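Local atomic coordinates of ESX-5 secretion-associated protein EspG5 (Mycobacterium marinum, PDB entry 6VJ5), a protein that acts as a specific cytoplasmic chaperone for cognate PE/PPE proteins, preventing aggregation of their dimers, and is required for secretion of LipY and PE31/PPE18. Residues Val77-Leu88 with Arg117-Val128; Thr8-Phe17 with Arg132-Asp140. All coordinates share one frame; numbering follows the deposited sequence.

Contact 1 (Val77-Leu88 with Arg117-Val128)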
loop_
_atom_site.group_PDB
_atom_site.type_symbol
_atom_site.label_atom_id
_atom_site.label_comp_id
_atom_site.label_asym_id
_atom_site.label_seq_id
_atom_site.Cartn_x
_atom_site.Cartn_y
_atom_site.Cartn_z
ATOM N N VAL C 77 20.771 -10.984 1.034
ATOM C CA VAL C 77 20.974 -11.596 -0.273
ATOM C C VAL C 77 19.675 -11.559 -1.070
ATOM O O VAL C 77 19.643 -11.103 -2.219
ATOM C CB VAL C 77 21.500 -13.034 -0.115
ATOM C CG1 VAL C 77 21.975 -13.581 -1.453
ATOM C CG2 VAL C 77 22.628 -13.083 0.912
ATOM N N LEU C 78 18.581 -12.026 -0.460
ATOM C CA LEU C 78 17.275 -11.955 -1.109
ATOM C C LEU C 78 16.926 -10.514 -1.470
ATOM O O LEU C 78 16.306 -10.250 -2.509
ATOM C CB LEU C 78 16.203 -12.550 -0.193
ATOM C CG LEU C 78 16.464 -13.939 0.390
ATOM C CD1 LEU C 78 15.508 -14.243 1.538
ATOM C CD2 LEU C 78 16.343 -15.013 -0.685
ATOM N N ALA C 79 17.335 -9.563 -0.625
ATOM C CA ALA C 79 16.921 -8.175 -0.798
ATOM C C ALA C 79 17.610 -7.503 -1.979
ATOM O O ALA C 79 17.018 -6.624 -2.616
ATOM C CB ALA C 79 17.200 -7.386 0.482
ATOM N N ALA C 80 18.851 -7.879 -2.287
ATOM C CA ALA C 80 19.607 -7.244 -3.371
ATOM C C ALA C 80 20.545 -8.264 -3.996
ATOM O O ALA C 80 21.773 -8.142 -3.919
ATOM C CB ALA C 80 20.381 -6.032 -2.856
ATOM N N PRO C 81 19.995 -9.285 -4.644
ATOM C CA PRO C 81 20.847 -10.298 -5.270
ATOM C C PRO C 81 21.383 -9.835 -6.612
ATOM O O PRO C 81 20.787 -9.000 -7.297
ATOM C CB PRO C 81 19.902 -11.493 -5.439
ATOM C CG PRO C 81 18.567 -10.845 -5.679
ATOM C CD PRO C 81 18.560 -9.573 -4.832
ATOM N N ASP C 82 22.551 -10.372 -6.967
ATOM C CA ASP C 82 23.056 -10.199 -8.323
ATOM C C ASP C 82 22.392 -11.180 -9.280
ATOM O O ASP C 82 22.234 -10.887 -10.470
ATOM C CB ASP C 82 24.573 -10.381 -8.349
ATOM C CG ASP C 82 25.296 -9.457 -7.378
ATOM O OD1 ASP C 82 25.018 -8.236 -7.369
ATOM O OD2 ASP C 82 26.155 -9.959 -6.624
ATOM N N LEU C 83 21.986 -12.337 -8.770
ATOM C CA LEU C 83 21.391 -13.401 -9.559
ATOM C C LEU C 83 20.277 -14.047 -8.758
ATOM O O LEU C 83 20.418 -14.274 -7.552
ATOM C CB LEU C 83 22.438 -14.453 -9.931
ATOM C CG LEU C 83 21.965 -15.638 -10.766
ATOM C CD1 LEU C 83 21.538 -15.188 -12.150
ATOM C CD2 LEU C 83 23.071 -16.681 -10.847
ATOM N N GLU C 84 19.162 -14.316 -9.431
ATOM C CA GLU C 84 18.051 -15.058 -8.855
ATOM C C GLU C 84 17.676 -16.185 -9.802
ATOM O O GLU C 84 17.453 -15.951 -10.993
ATOM C CB GLU C 84 16.835 -14.162 -8.600
ATOM C CG GLU C 84 16.670 -13.741 -7.147
ATOM C CD GLU C 84 15.719 -12.573 -6.981
ATOM O OE1 GLU C 84 15.450 -11.872 -7.979
ATOM O OE2 GLU C 84 15.239 -12.354 -5.850
ATOM N N VAL C 85 17.652 -17.405 -9.277
ATOM C CA VAL C 85 17.173 -18.580 -9.994
ATOM C C VAL C 85 15.888 -19.025 -9.318
ATOM O O VAL C 85 15.856 -19.201 -8.094
ATOM C CB VAL C 85 18.216 -19.711 -9.996
ATOM C CG1 VAL C 85 17.648 -20.962 -10.640
ATOM C CG2 VAL C 85 19.476 -19.271 -10.728
ATOM N N VAL C 86 14.828 -19.184 -10.101
ATOM C CA VAL C 86 13.508 -19.498 -9.573
ATOM C C VAL C 86 13.064 -20.846 -10.116
ATOM O O VAL C 86 13.336 -21.180 -11.274
ATOM C CB VAL C 86 12.480 -18.405 -9.933
ATOM C CG1 VAL C 86 11.067 -18.900 -9.654
ATOM C CG2 VAL C 86 12.774 -17.131 -9.162
ATOM N N ALA C 87 12.362 -21.608 -9.276
ATOM C CA ALA C 87 11.746 -22.870 -9.667
ATOM C C ALA C 87 10.362 -22.936 -9.041
ATOM O O ALA C 87 10.227 -22.800 -7.821
ATOM C CB ALA C 87 12.594 -24.064 -9.221
ATOM N N LEU C 88 9.340 -23.129 -9.868
ATOM C CA LEU C 88 7.970 -23.312 -9.402
ATOM C C LEU C 88 7.582 -24.762 -9.647
ATOM O O LEU C 88 7.638 -25.233 -10.788
ATOM C CB LEU C 88 7.010 -22.373 -10.129
ATOM C CG LEU C 88 7.463 -20.917 -10.252
ATOM C CD1 LEU C 88 6.518 -20.146 -11.164
ATOM C CD2 LEU C 88 7.569 -20.270 -8.881
ATOM N N ARG C 117 7.225 -23.075 -4.007
ATOM C CA ARG C 117 7.981 -22.019 -4.676
ATOM C C ARG C 117 9.377 -21.925 -4.084
ATOM O O ARG C 117 9.531 -21.702 -2.878
ATOM C CB ARG C 117 7.260 -20.675 -4.562
ATOM C CG ARG C 117 6.276 -20.406 -5.698
ATOM C CD ARG C 117 5.002 -19.705 -5.222
ATOM N NE ARG C 117 4.093 -19.475 -6.343
ATOM C CZ ARG C 117 4.024 -18.346 -7.045
ATOM N NH1 ARG C 117 4.799 -17.312 -6.739
ATOM N NH2 ARG C 117 3.170 -18.250 -8.052
ATOM N N VAL C 118 10.387 -22.078 -4.941
ATOM C CA VAL C 118 11.790 -22.117 -4.542
ATOM C C VAL C 118 12.530 -20.978 -5.236
ATOM O O VAL C 118 12.578 -20.925 -6.473
ATOM C CB VAL C 118 12.445 -23.464 -4.889
ATOM C CG1 VAL C 118 13.943 -23.401 -4.631
ATOM C CG2 VAL C 118 11.806 -24.599 -4.117
ATOM N N VAL C 119 13.142 -20.099 -4.448
ATOM C CA VAL C 119 13.991 -19.031 -4.960
ATOM C C VAL C 119 15.407 -19.250 -4.445
ATOM O O VAL C 119 15.616 -19.449 -3.242
ATOM C CB VAL C 119 13.466 -17.642 -4.552
ATOM C CG1 VAL C 119 14.377 -16.550 -5.084
ATOM C CG2 VAL C 119 12.052 -17.449 -5.066
ATOM N N LEU C 120 16.373 -19.211 -5.360
ATOM C CA LEU C 120 17.794 -19.331 -5.047
ATOM C C LEU C 120 18.435 -17.989 -5.381
ATOM O O LEU C 120 18.495 -17.600 -6.553
ATOM C CB LEU C 120 18.442 -20.459 -5.842
ATOM C CG LEU C 120 17.889 -21.867 -5.659
ATOM C CD1 LEU C 120 18.282 -22.724 -6.858
ATOM C CD2 LEU C 120 18.401 -22.489 -4.378
ATOM N N ALA C 121 18.921 -17.288 -4.365
ATOM C CA ALA C 121 19.491 -15.962 -4.538
ATOM C C ALA C 121 20.994 -15.997 -4.298
ATOM O O ALA C 121 21.495 -16.794 -3.500
ATOM C CB ALA C 121 18.836 -14.956 -3.587
ATOM N N ARG C 122 21.714 -15.129 -5.000
ATOM C CA ARG C 122 23.157 -15.029 -4.847
ATOM C C ARG C 122 23.565 -13.569 -4.737
ATOM O O ARG C 122 23.064 -12.712 -5.471
ATOM C CB ARG C 122 23.897 -15.677 -6.024
ATOM C CG ARG C 122 25.379 -15.931 -5.778
ATOM C CD ARG C 122 26.150 -15.932 -7.091
ATOM N NE ARG C 122 26.505 -14.574 -7.494
ATOM C CZ ARG C 122 26.604 -14.160 -8.754
ATOM N NH1 ARG C 122 26.360 -14.995 -9.755
ATOM N NH2 ARG C 122 26.937 -12.903 -9.011
ATOM N N ARG C 123 24.469 -13.293 -3.801
ATOM C CA ARG C 123 25.141 -12.006 -3.690
ATOM C C ARG C 123 26.619 -12.295 -3.491
ATOM O O ARG C 123 27.004 -12.891 -2.477
ATOM C CB ARG C 123 24.589 -11.181 -2.528
ATOM C CG ARG C 123 24.928 -9.698 -2.606
ATOM C CD ARG C 123 24.428 -8.965 -1.369
ATOM N NE ARG C 123 24.123 -7.564 -1.648
ATOM C CZ ARG C 123 23.905 -6.642 -0.714
ATOM N NH1 ARG C 123 23.966 -6.965 0.571
ATOM N NH2 ARG C 123 23.632 -5.394 -1.067
ATOM N N GLY C 124 27.436 -11.912 -4.467
ATOM C CA GLY C 124 28.839 -12.276 -4.451
ATOM C C GLY C 124 29.027 -13.771 -4.588
ATOM O O GLY C 124 28.867 -14.324 -5.679
ATOM N N GLN C 125 29.376 -14.435 -3.486
ATOM C CA GLN C 125 29.450 -15.890 -3.439
ATOM C C GLN C 125 28.518 -16.465 -2.378
ATOM O O GLN C 125 28.588 -17.664 -2.081
ATOM C CB GLN C 125 30.889 -16.348 -3.177
ATOM C CG GLN C 125 31.903 -15.887 -4.217
ATOM C CD GLN C 125 32.622 -14.613 -3.808
ATOM O OE1 GLN C 125 32.602 -13.617 -4.531
ATOM N NE2 GLN C 125 33.269 -14.643 -2.647
ATOM N N HIS C 126 27.668 -15.636 -1.780
ATOM C CA HIS C 126 26.725 -16.076 -0.760
ATOM C C HIS C 126 25.446 -16.534 -1.451
ATOM O O HIS C 126 24.724 -15.721 -2.039
ATOM C CB HIS C 126 26.459 -14.940 0.224
ATOM C CG HIS C 126 25.805 -15.380 1.492
ATOM N ND1 HIS C 126 25.542 -14.515 2.532
ATOM C CD2 HIS C 126 25.355 -16.593 1.888
ATOM C CE1 HIS C 126 24.957 -15.177 3.515
ATOM N NE2 HIS C 126 24.833 -16.440 3.149
ATOM N N TRP C 127 25.176 -17.839 -1.395
ATOM C CA TRP C 127 23.982 -18.427 -1.994
ATOM C C TRP C 127 22.973 -18.727 -0.892
ATOM O O TRP C 127 23.284 -19.453 0.059
ATOM C CB TRP C 127 24.314 -19.708 -2.763
ATOM C CG TRP C 127 24.741 -19.485 -4.182
ATOM C CD1 TRP C 127 26.019 -19.382 -4.648
ATOM C CD2 TRP C 127 23.886 -19.340 -5.324
ATOM N NE1 TRP C 127 26.013 -19.179 -6.007
ATOM C CE2 TRP C 127 24.716 -19.154 -6.447
ATOM C CE3 TRP C 127 22.499 -19.353 -5.506
ATOM C CZ2 TRP C 127 24.205 -18.976 -7.732
ATOM C CZ3 TRP C 127 21.995 -19.179 -6.784
ATOM C CH2 TRP C 127 22.846 -18.992 -7.880
ATOM N N VAL C 128 21.763 -18.186 -1.031
ATOM C CA VAL C 128 20.707 -18.333 -0.036
ATOM C C VAL C 128 19.479 -18.944 -0.698
ATOM O O VAL C 128 19.219 -18.731 -1.886
ATOM C CB VAL C 128 20.370 -16.972 0.615
ATOM C CG1 VAL C 128 19.131 -17.069 1.487
ATOM C CG2 VAL C 128 21.563 -16.462 1.428
#
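Val77, at the C-terminal end of helix 69-79, pushes both methyls into the hairpin that joins strands 115-123 and 126-133. With CG1 anti to the backbone N (chi1 -169°), that methyl lies against the backbone, 3.4 Å from Arg123 N. The other branch, CG2, sits over one face of the His126 imidazole in a CH-pi contact, 4.0 Å from the ring centroid, and also meets Val128 CG2 at 3.6 Å. Leu78 joins in through CD2, 3.8 Å from Ala121 CB. Next comes a classic beta bulge, where Asp82 and Leu83 both face Arg122. Asp82 N gives a 2.8 Å bond to Arg122 O, while Leu83 N reaches the same oxygen only weakly. The Asp82 carboxylate turns to the hairpin tip, and OD2 takes the Gly124 N-H at 3.2 Å in a nearly straight bond (171°). The salt bridge from OD2 to Arg122 NH2 is long. Arg122 bends at chi3 (84°), which lays its guanidinium with one face against Leu83 CB, and its CG rests on a face of the Trp127 indole. Leu83 CD2 meets that indole at CH2, 3.8 Å away. Beyond the bulge the strands run as a regular antiparallel pair to Leu88, whose CD2 lies 3.4 Å from Arg117 CG and over one face of its guanidinium; Glu115 pairs with Arg117 NE. Apolar packing thus secures the helix end, while at the bulge beside it the Asp82 carboxylate holds the turn by accepting the Gly124 N-H, its ion pair with Arg122 being too long to add much.

Contact 2 (Thr8-Phe17 with Arg132-Asp140)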
loop_
_atom_site.group_PDB
_atom_site.type_symbol
_atom_site.label_atom_id
_atom_site.label_comp_id
_atom_site.label_asym_id
_atom_site.label_seq_id
_atom_site.Cartn_x
_atom_site.Cartn_y
_atom_site.Cartn_z
ATOM N N THR C 8 20.288 -24.626 11.425
ATOM C CA THR C 8 20.837 -23.580 10.572
ATOM C C THR C 8 19.764 -22.871 9.746
ATOM O O THR C 8 19.985 -21.765 9.246
ATOM C CB THR C 8 21.902 -24.156 9.605
ATOM O OG1 THR C 8 22.924 -24.827 10.352
ATOM C CG2 THR C 8 22.525 -23.049 8.763
ATOM N N ASP C 9 18.606 -23.507 9.605
ATOM C CA ASP C 9 17.501 -22.963 8.830
ATOM C C ASP C 9 16.443 -22.365 9.748
ATOM O O ASP C 9 16.409 -22.621 10.954
ATOM C CB ASP C 9 16.865 -24.049 7.956
ATOM C CG ASP C 9 16.308 -25.203 8.774
ATOM O OD1 ASP C 9 17.011 -25.669 9.695
ATOM O OD2 ASP C 9 15.168 -25.636 8.507
ATOM N N ILE C 10 15.555 -21.568 9.152
ATOM C CA ILE C 10 14.431 -20.991 9.874
ATOM C C ILE C 10 13.185 -21.084 9.006
ATOM O O ILE C 10 13.258 -21.248 7.788
ATOM C CB ILE C 10 14.665 -19.520 10.272
ATOM C CG1 ILE C 10 14.885 -18.667 9.025
ATOM C CG2 ILE C 10 15.857 -19.405 11.197
ATOM C CD1 ILE C 10 14.894 -17.187 9.300
ATOM N N THR C 11 12.028 -20.954 9.649
ATOM C CA THR C 11 10.750 -20.968 8.952
ATOM C C THR C 11 9.810 -19.990 9.634
ATOM O O THR C 11 9.558 -20.098 10.839
ATOM C CB THR C 11 10.145 -22.373 8.932
ATOM O OG1 THR C 11 10.953 -23.227 8.112
ATOM C CG2 THR C 11 8.729 -22.333 8.383
ATOM N N VAL C 12 9.297 -19.035 8.861
ATOM C CA VAL C 12 8.346 -18.050 9.352
ATOM C C VAL C 12 7.130 -18.077 8.439
ATOM O O VAL C 12 7.212 -18.462 7.271
ATOM C CB VAL C 12 8.951 -16.632 9.401
ATOM C CG1 VAL C 12 10.201 -16.618 10.266
ATOM C CG2 VAL C 12 9.261 -16.142 7.991
ATOM N N ASN C 13 5.989 -17.666 8.982
ATOM C CA ASN C 13 4.815 -17.485 8.143
ATOM C C ASN C 13 4.961 -16.189 7.342
ATOM O O ASN C 13 5.966 -15.477 7.433
ATOM C CB ASN C 13 3.538 -17.523 8.984
ATOM C CG ASN C 13 3.481 -16.440 10.039
ATOM O OD1 ASN C 13 4.063 -15.368 9.888
ATOM N ND2 ASN C 13 2.754 -16.715 11.117
ATOM N N VAL C 14 3.956 -15.893 6.517
ATOM C CA VAL C 14 4.046 -14.744 5.624
ATOM C C VAL C 14 4.096 -13.447 6.422
ATOM O O VAL C 14 4.796 -12.499 6.047
ATOM C CB VAL C 14 2.869 -14.756 4.633
ATOM C CG1 VAL C 14 2.845 -13.486 3.794
ATOM C CG2 VAL C 14 2.949 -15.980 3.729
ATOM N N ASP C 15 3.360 -13.385 7.533
ATOM C CA ASP C 15 3.407 -12.206 8.390
ATOM C C ASP C 15 4.802 -12.010 8.966
ATOM O O ASP C 15 5.347 -10.902 8.941
ATOM C CB ASP C 15 2.371 -12.334 9.510
ATOM C CG ASP C 15 0.960 -12.068 9.033
ATOM O OD1 ASP C 15 0.794 -11.273 8.083
ATOM O OD2 ASP C 15 0.016 -12.648 9.611
ATOM N N GLY C 16 5.399 -13.082 9.490
ATOM C CA GLY C 16 6.720 -12.964 10.085
ATOM C C GLY C 16 7.785 -12.565 9.082
ATOM O O GLY C 16 8.675 -11.769 9.392
ATOM N N PHE C 17 7.713 -13.109 7.867
ATOM C CA PHE C 17 8.698 -12.735 6.861
ATOM C C PHE C 17 8.607 -11.255 6.520
ATOM O O PHE C 17 9.623 -10.622 6.208
ATOM C CB PHE C 17 8.519 -13.564 5.595
ATOM C CG PHE C 17 9.670 -13.452 4.644
ATOM C CD1 PHE C 17 9.766 -12.381 3.771
ATOM C CD2 PHE C 17 10.667 -14.408 4.637
ATOM C CE1 PHE C 17 10.829 -12.274 2.901
ATOM C CE2 PHE C 17 11.735 -14.305 3.768
ATOM C CZ PHE C 17 11.816 -13.237 2.899
ATOM N N ARG C 132 8.860 -21.341 -0.323
ATOM C CA ARG C 132 7.541 -21.095 0.236
ATOM C C ARG C 132 6.612 -22.266 -0.056
ATOM O O ARG C 132 6.514 -22.720 -1.203
ATOM C CB ARG C 132 6.920 -19.805 -0.305
ATOM C CG ARG C 132 5.477 -19.669 0.149
ATOM C CD ARG C 132 4.884 -18.290 -0.040
ATOM N NE ARG C 132 3.503 -18.289 0.440
ATOM C CZ ARG C 132 2.676 -17.254 0.362
ATOM N NH1 ARG C 132 3.082 -16.111 -0.175
ATOM N NH2 ARG C 132 1.437 -17.363 0.823
ATOM N N VAL C 133 5.935 -22.743 0.989
ATOM C CA VAL C 133 4.914 -23.780 0.896
ATOM C C VAL C 133 3.737 -23.335 1.754
ATOM O O VAL C 133 3.916 -23.005 2.930
ATOM C CB VAL C 133 5.421 -25.154 1.374
ATOM C CG1 VAL C 133 4.279 -26.167 1.351
ATOM C CG2 VAL C 133 6.585 -25.622 0.520
ATOM N N GLY C 134 2.544 -23.336 1.185
ATOM C CA GLY C 134 1.409 -22.815 1.922
ATOM C C GLY C 134 1.685 -21.369 2.290
ATOM O O GLY C 134 1.932 -20.512 1.433
ATOM N N ASN C 135 1.663 -21.070 3.584
ATOM C CA ASN C 135 1.928 -19.721 4.064
ATOM C C ASN C 135 3.208 -19.654 4.881
ATOM O O ASN C 135 3.385 -18.725 5.673
ATOM C CB ASN C 135 0.718 -19.228 4.852
ATOM C CG ASN C 135 -0.467 -18.937 3.942
ATOM O OD1 ASN C 135 -0.289 -18.553 2.782
ATOM N ND2 ASN C 135 -1.674 -19.135 4.452
ATOM N N ASP C 136 4.118 -20.599 4.666
ATOM C CA ASP C 136 5.385 -20.667 5.369
ATOM C C ASP C 136 6.526 -20.493 4.384
ATOM O O ASP C 136 6.476 -21.002 3.261
ATOM C CB ASP C 136 5.508 -21.999 6.108
ATOM C CG ASP C 136 4.516 -22.115 7.240
ATOM O OD1 ASP C 136 4.539 -21.243 8.133
ATOM O OD2 ASP C 136 3.692 -23.055 7.223
ATOM N N ILE C 137 7.544 -19.759 4.815
ATOM C CA ILE C 137 8.759 -19.537 4.047
ATOM C C ILE C 137 9.930 -20.022 4.891
ATOM O O ILE C 137 9.972 -19.786 6.103
ATOM C CB ILE C 137 8.922 -18.052 3.663
ATOM C CG1 ILE C 137 7.764 -17.601 2.762
ATOM C CG2 ILE C 137 10.249 -17.837 2.956
ATOM C CD1 ILE C 137 7.506 -16.100 2.770
ATOM N N THR C 138 10.863 -20.724 4.251
ATOM C CA THR C 138 12.050 -21.269 4.900
ATOM C C THR C 138 13.268 -20.643 4.239
ATOM O O THR C 138 13.424 -20.733 3.016
ATOM C CB THR C 138 12.101 -22.792 4.777
ATOM O OG1 THR C 138 11.107 -23.381 5.623
ATOM C CG2 THR C 138 13.477 -23.326 5.167
ATOM N N VAL C 139 14.125 -20.014 5.040
ATOM C CA VAL C 139 15.326 -19.346 4.555
ATOM C C VAL C 139 16.541 -20.085 5.097
ATOM O O VAL C 139 16.550 -20.517 6.255
ATOM C CB VAL C 139 15.353 -17.862 4.969
ATOM C CG1 VAL C 139 16.587 -17.174 4.407
ATOM C CG2 VAL C 139 14.086 -17.158 4.503
ATOM N N ASP C 140 17.567 -20.221 4.262
ATOM C CA ASP C 140 18.763 -20.967 4.631
ATOM C C ASP C 140 19.807 -20.768 3.543
ATOM O O ASP C 140 19.498 -20.304 2.441
ATOM C CB ASP C 140 18.457 -22.459 4.820
ATOM C CG ASP C 140 19.622 -23.226 5.426
ATOM O OD1 ASP C 140 20.781 -22.836 5.186
ATOM O OD2 ASP C 140 19.386 -24.221 6.140
#
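Phe17, on the first turn of helix 14-23, lays its ring against the sheet face that carries Ile137 and Val139. Both cross it at about a right angle. Val139 CG2 comes in the ring plane to the edge, 3.8 Å from CE2, whereas Ile137 approaches obliquely, its CG2 3.8 Å from CD2. Placing CG anti to the backbone N (chi1 -167°) carries the ring to these two residues, and Met75 of helix 69-79 touches it as well. Ile10 lies alongside Val139, both pointing the same way. On the other face, the side chains of Thr11 and Thr138 cross obliquely and their hydroxyls are hydrogen-bonded; either could be the donor, and the 2.5 Å between the OG1 atoms is too short for its exact length to be trusted. Nearer the helix, Val14 CG2 stands over the centre of the Arg132 guanidinium, 3.5 Å above its plane. Arg132, fully extended, is held flat by its own turn: NE (2.9 Å) and NH2 both bond to Gly134 O at the guanidinium edge, and NH2 also reaches the Arg109 carbonyl. Asn13 turns its amide back to the helix, with OD1 accepting from Gly16 N at 2.7 Å as an N-cap. Farther along, Asp9 OD1 and Asp140 OD2 are 4.5 Å apart, a like-charge proximity that may slightly favour protonation. Backbone bonds join Ile10 with Val139 and Val12 with Ile137 in both directions. Strand 10-13, outermost within this chain, thus pairs antiparallel with 136-141 and runs directly into an N-capped helix packed on the sheet of the EspG fold.

How the contacts relate
From the N terminus, strand 10-13 leads straight into helix 14-23, but its partner, strand 136-141, arrives more than a hundred residues later; contact 2 closes that long loop. Within the loop the chain forms helix 69-79 and strand 83-91, then returns through strand 115-123, so contact 1 closes a shorter loop lying wholly inside the longer one. Strand 126-133 contributes to both contacts and joins them in one antiparallel sheet, with order 10-13, 136-141, 126-133, 115-123, 83-91. A probable hydrogen bond from Arg132 N to Arg117 O (2.7 Å) bridges them, while Val128 packs on Val139, and Leu78 touches Phe17, bringing the two helices together.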